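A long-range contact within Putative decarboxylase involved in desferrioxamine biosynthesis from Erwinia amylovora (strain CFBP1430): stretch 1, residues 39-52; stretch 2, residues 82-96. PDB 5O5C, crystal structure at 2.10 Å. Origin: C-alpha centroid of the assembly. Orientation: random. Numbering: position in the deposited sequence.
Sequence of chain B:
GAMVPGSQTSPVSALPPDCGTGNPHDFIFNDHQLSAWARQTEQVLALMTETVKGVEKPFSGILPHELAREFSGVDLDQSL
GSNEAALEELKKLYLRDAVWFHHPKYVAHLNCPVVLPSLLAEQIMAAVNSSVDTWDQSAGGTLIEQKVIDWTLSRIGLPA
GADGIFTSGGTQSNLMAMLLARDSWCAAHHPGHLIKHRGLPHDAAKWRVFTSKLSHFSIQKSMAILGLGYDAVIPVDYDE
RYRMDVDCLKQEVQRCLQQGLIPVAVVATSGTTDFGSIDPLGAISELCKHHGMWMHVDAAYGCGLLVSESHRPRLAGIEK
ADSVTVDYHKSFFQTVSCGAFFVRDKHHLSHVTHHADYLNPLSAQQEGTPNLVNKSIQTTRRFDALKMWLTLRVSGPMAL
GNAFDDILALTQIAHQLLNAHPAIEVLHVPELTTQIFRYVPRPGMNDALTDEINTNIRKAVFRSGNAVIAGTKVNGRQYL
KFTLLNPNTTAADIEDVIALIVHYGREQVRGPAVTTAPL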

# COMPACT_ATOMS: atom_id res chain seq x y z
N ARG B 39 18.91 10.58 -19.56
CA ARG B 39 18.32 11.43 -20.61
C ARG B 39 16.80 11.47 -20.51
O ARG B 39 16.18 12.53 -20.71
N GLN B 40 16.21 10.32 -20.19
CA GLN B 40 14.76 10.27 -19.92
C GLN B 40 14.47 11.14 -18.69
O GLN B 40 13.46 11.81 -18.63
N THR B 41 15.36 11.14 -17.72
CA THR B 41 15.11 11.92 -16.49
C THR B 41 15.27 13.40 -16.82
O THR B 41 14.50 14.22 -16.35
N GLU B 42 16.22 13.71 -17.71
CA GLU B 42 16.38 15.06 -18.23
C GLU B 42 15.16 15.57 -18.98
O GLU B 42 14.75 16.70 -18.74
N GLN B 43 14.55 14.73 -19.82
CA GLN B 43 13.31 15.11 -20.50
C GLN B 43 12.17 15.43 -19.52
O GLN B 43 11.48 16.42 -19.71
N VAL B 44 11.95 14.60 -18.50
CA VAL B 44 10.82 14.83 -17.58
C VAL B 44 11.00 16.10 -16.74
O VAL B 44 10.01 16.82 -16.45
N LEU B 45 12.24 16.38 -16.33
CA LEU B 45 12.56 17.65 -15.66
C LEU B 45 12.21 18.87 -16.56
O LEU B 45 11.69 19.88 -16.09
N ALA B 46 12.54 18.78 -17.84
CA ALA B 46 12.17 19.83 -18.83
C ALA B 46 10.63 19.93 -18.96
O ALA B 46 10.06 21.00 -18.87
N LEU B 47 9.97 18.79 -19.11
CA LEU B 47 8.52 18.75 -19.19
C LEU B 47 7.80 19.20 -17.91
O LEU B 47 6.80 19.92 -17.99
N MET B 48 8.32 18.82 -16.74
CA MET B 48 7.69 19.22 -15.46
C MET B 48 8.01 20.65 -15.12
O MET B 48 7.17 21.36 -14.67
N THR B 49 9.24 21.09 -15.35
CA THR B 49 9.58 22.52 -15.23
C THR B 49 8.69 23.47 -16.03
O THR B 49 8.17 24.44 -15.49
N GLU B 50 8.51 23.18 -17.31
CA GLU B 50 7.53 23.92 -18.12
C GLU B 50 6.10 23.79 -17.60
O GLU B 50 5.37 24.78 -17.50
N THR B 51 5.71 22.57 -17.23
CA THR B 51 4.36 22.34 -16.74
C THR B 51 4.16 23.12 -15.45
O THR B 51 3.27 23.91 -15.38
N VAL B 52 4.99 22.88 -14.43
CA VAL B 52 4.80 23.57 -13.16
C VAL B 52 4.85 25.12 -13.33
O VAL B 52 3.99 25.81 -12.73
N SER B 82 7.98 6.48 -28.56
CA SER B 82 8.93 6.59 -27.49
C SER B 82 8.40 7.45 -26.33
O SER B 82 7.22 7.84 -26.27
N ASN B 83 9.28 7.68 -25.38
CA ASN B 83 9.02 8.58 -24.26
C ASN B 83 8.43 9.92 -24.70
O ASN B 83 7.46 10.37 -24.16
N GLU B 84 9.01 10.52 -25.74
CA GLU B 84 8.65 11.85 -26.21
C GLU B 84 7.18 11.85 -26.65
O GLU B 84 6.43 12.71 -26.22
N ALA B 85 6.76 10.85 -27.42
CA ALA B 85 5.35 10.64 -27.78
C ALA B 85 4.40 10.31 -26.60
O ALA B 85 3.30 10.83 -26.55
N ALA B 86 4.77 9.43 -25.68
CA ALA B 86 3.87 9.13 -24.52
C ALA B 86 3.70 10.39 -23.67
O ALA B 86 2.60 10.73 -23.28
N LEU B 87 4.81 11.09 -23.43
CA LEU B 87 4.85 12.29 -22.61
C LEU B 87 4.08 13.46 -23.21
O LEU B 87 3.42 14.23 -22.46
N GLU B 88 4.11 13.57 -24.53
CA GLU B 88 3.22 14.50 -25.27
C GLU B 88 1.72 14.21 -25.06
O GLU B 88 0.92 15.12 -24.92
N GLU B 89 1.35 12.93 -25.12
CA GLU B 89 0.01 12.47 -24.78
C GLU B 89 -0.31 12.63 -23.28
O GLU B 89 -1.46 12.89 -22.92
N LEU B 90 0.70 12.47 -22.41
CA LEU B 90 0.50 12.58 -20.96
C LEU B 90 0.17 13.98 -20.58
O LEU B 90 -0.69 14.21 -19.70
N LYS B 91 0.89 14.92 -21.24
CA LYS B 91 0.60 16.34 -21.15
C LYS B 91 -0.85 16.62 -21.20
O LYS B 91 -1.34 17.36 -20.36
N LYS B 92 -1.55 16.04 -22.16
CA LYS B 92 -2.95 16.35 -22.33
C LYS B 92 -3.87 15.53 -21.44
O LYS B 92 -4.80 16.13 -20.88
N LEU B 93 -3.57 14.24 -21.22
CA LEU B 93 -4.46 13.33 -20.46
C LEU B 93 -4.38 13.41 -18.92
O LEU B 93 -5.29 12.98 -18.22
N TYR B 94 -3.34 14.04 -18.41
CA TYR B 94 -3.04 13.95 -17.02
C TYR B 94 -2.65 15.30 -16.47
O TYR B 94 -3.31 15.79 -15.55
N LEU B 95 -1.57 15.88 -17.01
CA LEU B 95 -0.98 17.10 -16.45
C LEU B 95 -1.88 18.30 -16.68
O LEU B 95 -2.00 19.12 -15.78
N ARG B 96 -2.58 18.31 -17.82
CA ARG B 96 -3.42 19.41 -18.20
C ARG B 96 -4.41 19.72 -17.08
O ARG B 96 -4.49 20.84 -16.68

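Side-chain packing between helix 39-52 and helix 83-95, which run in nearly the same direction (24° between axes) and approach to 11.2 Å, a spacing that leaves room for full-length side chains between the backbones. Gln43, Leu47 and Thr51, one turn apart, point their CA-to-CB bonds toward the second helix; Asn83, Leu87 and Leu95 point back. Leu47 (chi1 m, chi2 p) sits at the middle: its CD2 lies 3.6 Å from CB of Leu87 and 3.7 Å from CE of Lys91, so one methyl meets both a leucine and the aliphatic end of a lysine. Leu87 (m, t) meets Leu47 through CB, and its CD1 reaches CG2 of Val44 (chi1 t) at 4.0 Å. Lys91 leaves its helix sideways, but an extended chain (m, t, t, t) brings its end nearer the first helix; NZ also forms a salt bridge with OE2 of Glu88 at 3.4 Å, with a weak hydrogen bond, within its own helix. Further along, Met48 starts sideways, and its m, m bend with chi3 at 109° carries CE to 3.2 Å from CD1 of Leu95 (m, t), an apolar contact that is unusually short for two methyl groups. CD1 of Leu95 also lies 3.9 Å from OG1 of Thr51. In the m rotamer, OG1 of Thr51 donates to O of Leu47 at 2.6 Å, so its polar demand is met within its own helix while it borders the leucine. At the N-terminal end, Asn83 (m, chi2 -19°) places ND2 3.6 Å from CB of Gln40, whose chi1 of 109° lies between wells; NE2 of Gln40 is hydrogen-bonded elsewhere in the structure. Glu84 (m, p) starts sideways, yet its carboxylate end comes nearer Gln43 (m, t). No clear hydrogen bond joins the two stretches, and the 509 Å² buried between them includes two apolar patches, Val44 and Leu47 with Leu87, and Met48 with Leu95.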

# COMPACT_ATOMS: atom_id res chain seq x y z
CB ARG B 39 18.78 11.00 -22.01
CG ARG B 39 20.26 11.30 -22.22
CD ARG B 39 20.72 11.18 -23.67
NE ARG B 39 22.18 11.35 -23.76
CZ ARG B 39 23.09 10.40 -24.06
NH1 ARG B 39 22.74 9.13 -24.35
NH2 ARG B 39 24.38 10.72 -24.09
CB GLN B 40 14.23 8.82 -19.80
CG GLN B 40 13.83 8.32 -18.43
CD GLN B 40 13.34 6.88 -18.40
OE1 GLN B 40 13.55 6.13 -19.32
NE2 GLN B 40 12.75 6.50 -17.30
CB THR B 41 15.99 11.47 -15.33
OG1 THR B 41 17.36 11.61 -15.71
CG2 THR B 41 15.75 10.05 -15.00
CB GLU B 42 17.68 15.19 -19.06
CG GLU B 42 18.87 15.27 -18.11
CD GLU B 42 20.20 14.94 -18.73
OE1 GLU B 42 20.27 14.74 -19.95
OE2 GLU B 42 21.19 14.89 -17.97
CB GLN B 43 12.84 14.01 -21.46
CG GLN B 43 13.71 13.77 -22.69
CD GLN B 43 13.23 12.58 -23.53
OE1 GLN B 43 13.15 12.67 -24.76
NE2 GLN B 43 12.90 11.47 -22.87
CB VAL B 44 10.55 13.61 -16.69
CG1 VAL B 44 9.66 13.95 -15.49
CG2 VAL B 44 9.97 12.46 -17.53
CB LEU B 45 14.04 17.71 -15.30
CG LEU B 45 14.67 16.82 -14.23
CD1 LEU B 45 16.17 17.15 -14.15
CD2 LEU B 45 14.04 17.00 -12.86
CB ALA B 46 12.83 19.54 -20.17
CB LEU B 47 8.04 17.36 -19.67
CG LEU B 47 8.03 17.22 -21.21
CD1 LEU B 47 9.40 16.89 -21.83
CD2 LEU B 47 6.99 16.17 -21.62
CB MET B 48 8.09 18.29 -14.31
CG MET B 48 7.50 16.90 -14.37
SD MET B 48 5.70 16.92 -14.30
CE MET B 48 5.35 16.46 -15.96
CB THR B 49 11.04 22.73 -15.62
OG1 THR B 49 11.83 22.09 -14.62
CG2 THR B 49 11.42 24.25 -15.78
CB GLU B 50 7.64 23.55 -19.61
CG GLU B 50 8.98 24.02 -20.17
CD GLU B 50 9.07 24.00 -21.69
OE1 GLU B 50 8.01 23.92 -22.36
OE2 GLU B 50 10.24 24.09 -22.20
CB THR B 51 4.04 20.84 -16.51
OG1 THR B 51 4.23 20.11 -17.74
CG2 THR B 51 2.62 20.66 -16.00
CB VAL B 52 5.76 23.06 -12.07
CG1 VAL B 52 5.65 23.91 -10.85
CG2 VAL B 52 5.50 21.56 -11.72
CB SER B 82 10.16 7.22 -28.07
OG SER B 82 9.73 8.42 -28.68
CB ASN B 83 10.33 8.82 -23.53
CG ASN B 83 10.77 7.64 -22.70
OD1 ASN B 83 9.99 6.73 -22.34
ND2 ASN B 83 12.01 7.68 -22.33
CB GLU B 84 9.60 12.33 -27.33
CG GLU B 84 11.10 12.23 -26.98
CD GLU B 84 11.64 10.78 -27.00
OE1 GLU B 84 11.07 9.97 -27.72
OE2 GLU B 84 12.59 10.43 -26.28
CB ALA B 85 5.23 9.56 -28.84
CB ALA B 86 4.43 7.97 -23.70
CB LEU B 87 6.31 12.68 -22.33
CG LEU B 87 7.12 11.80 -21.37
CD1 LEU B 87 8.58 12.23 -21.30
CD2 LEU B 87 6.50 11.89 -19.99
CB GLU B 88 3.54 14.47 -26.79
CG GLU B 88 4.18 15.73 -27.35
CD GLU B 88 5.61 16.02 -26.88
OE1 GLU B 88 6.43 15.09 -26.77
OE2 GLU B 88 5.92 17.21 -26.67
CB GLU B 89 -0.13 11.01 -25.20
CG GLU B 89 -1.48 10.38 -24.94
CD GLU B 89 -1.47 8.88 -25.16
OE1 GLU B 89 -0.64 8.19 -24.58
OE2 GLU B 89 -2.31 8.36 -25.87
CB LEU B 90 1.72 12.12 -20.17
CG LEU B 90 1.43 11.87 -18.69
CD1 LEU B 90 0.39 10.79 -18.50
CD2 LEU B 90 2.68 11.49 -17.93
CB LYS B 91 1.26 17.13 -22.26
CG LYS B 91 2.69 17.54 -22.00
CD LYS B 91 3.12 18.49 -23.11
CE LYS B 91 4.62 18.50 -23.27
NZ LYS B 91 4.95 19.45 -24.35
CB LYS B 92 -3.43 16.46 -23.80
CG LYS B 92 -3.11 15.33 -24.75
CD LYS B 92 -3.35 15.77 -26.20
CE LYS B 92 -2.49 14.93 -27.13
NZ LYS B 92 -3.08 14.80 -28.49
CB LEU B 93 -4.32 11.87 -20.96
CG LEU B 93 -4.59 11.67 -22.46
CD1 LEU B 93 -4.29 10.24 -22.93
CD2 LEU B 93 -6.00 12.07 -22.84
CB TYR B 94 -1.97 12.87 -16.75
CG TYR B 94 -1.55 12.78 -15.31
CD1 TYR B 94 -2.49 12.64 -14.32
CD2 TYR B 94 -0.20 12.83 -14.94
CE1 TYR B 94 -2.13 12.56 -13.03
CE2 TYR B 94 0.18 12.75 -13.61
CZ TYR B 94 -0.80 12.65 -12.66
OH TYR B 94 -0.51 12.55 -11.30
CB LEU B 95 0.39 17.39 -17.01
CG LEU B 95 1.41 16.28 -16.82
CD1 LEU B 95 2.62 16.51 -17.71
CD2 LEU B 95 1.82 16.00 -15.40
CB ARG B 96 -4.17 19.10 -19.49
CG ARG B 96 -4.48 20.30 -20.33
CD ARG B 96 -5.22 19.93 -21.62
NE ARG B 96 -4.51 20.44 -22.78
CZ ARG B 96 -4.98 20.50 -24.03
NH1 ARG B 96 -6.20 20.04 -24.35
NH2 ARG B 96 -4.21 21.00 -24.97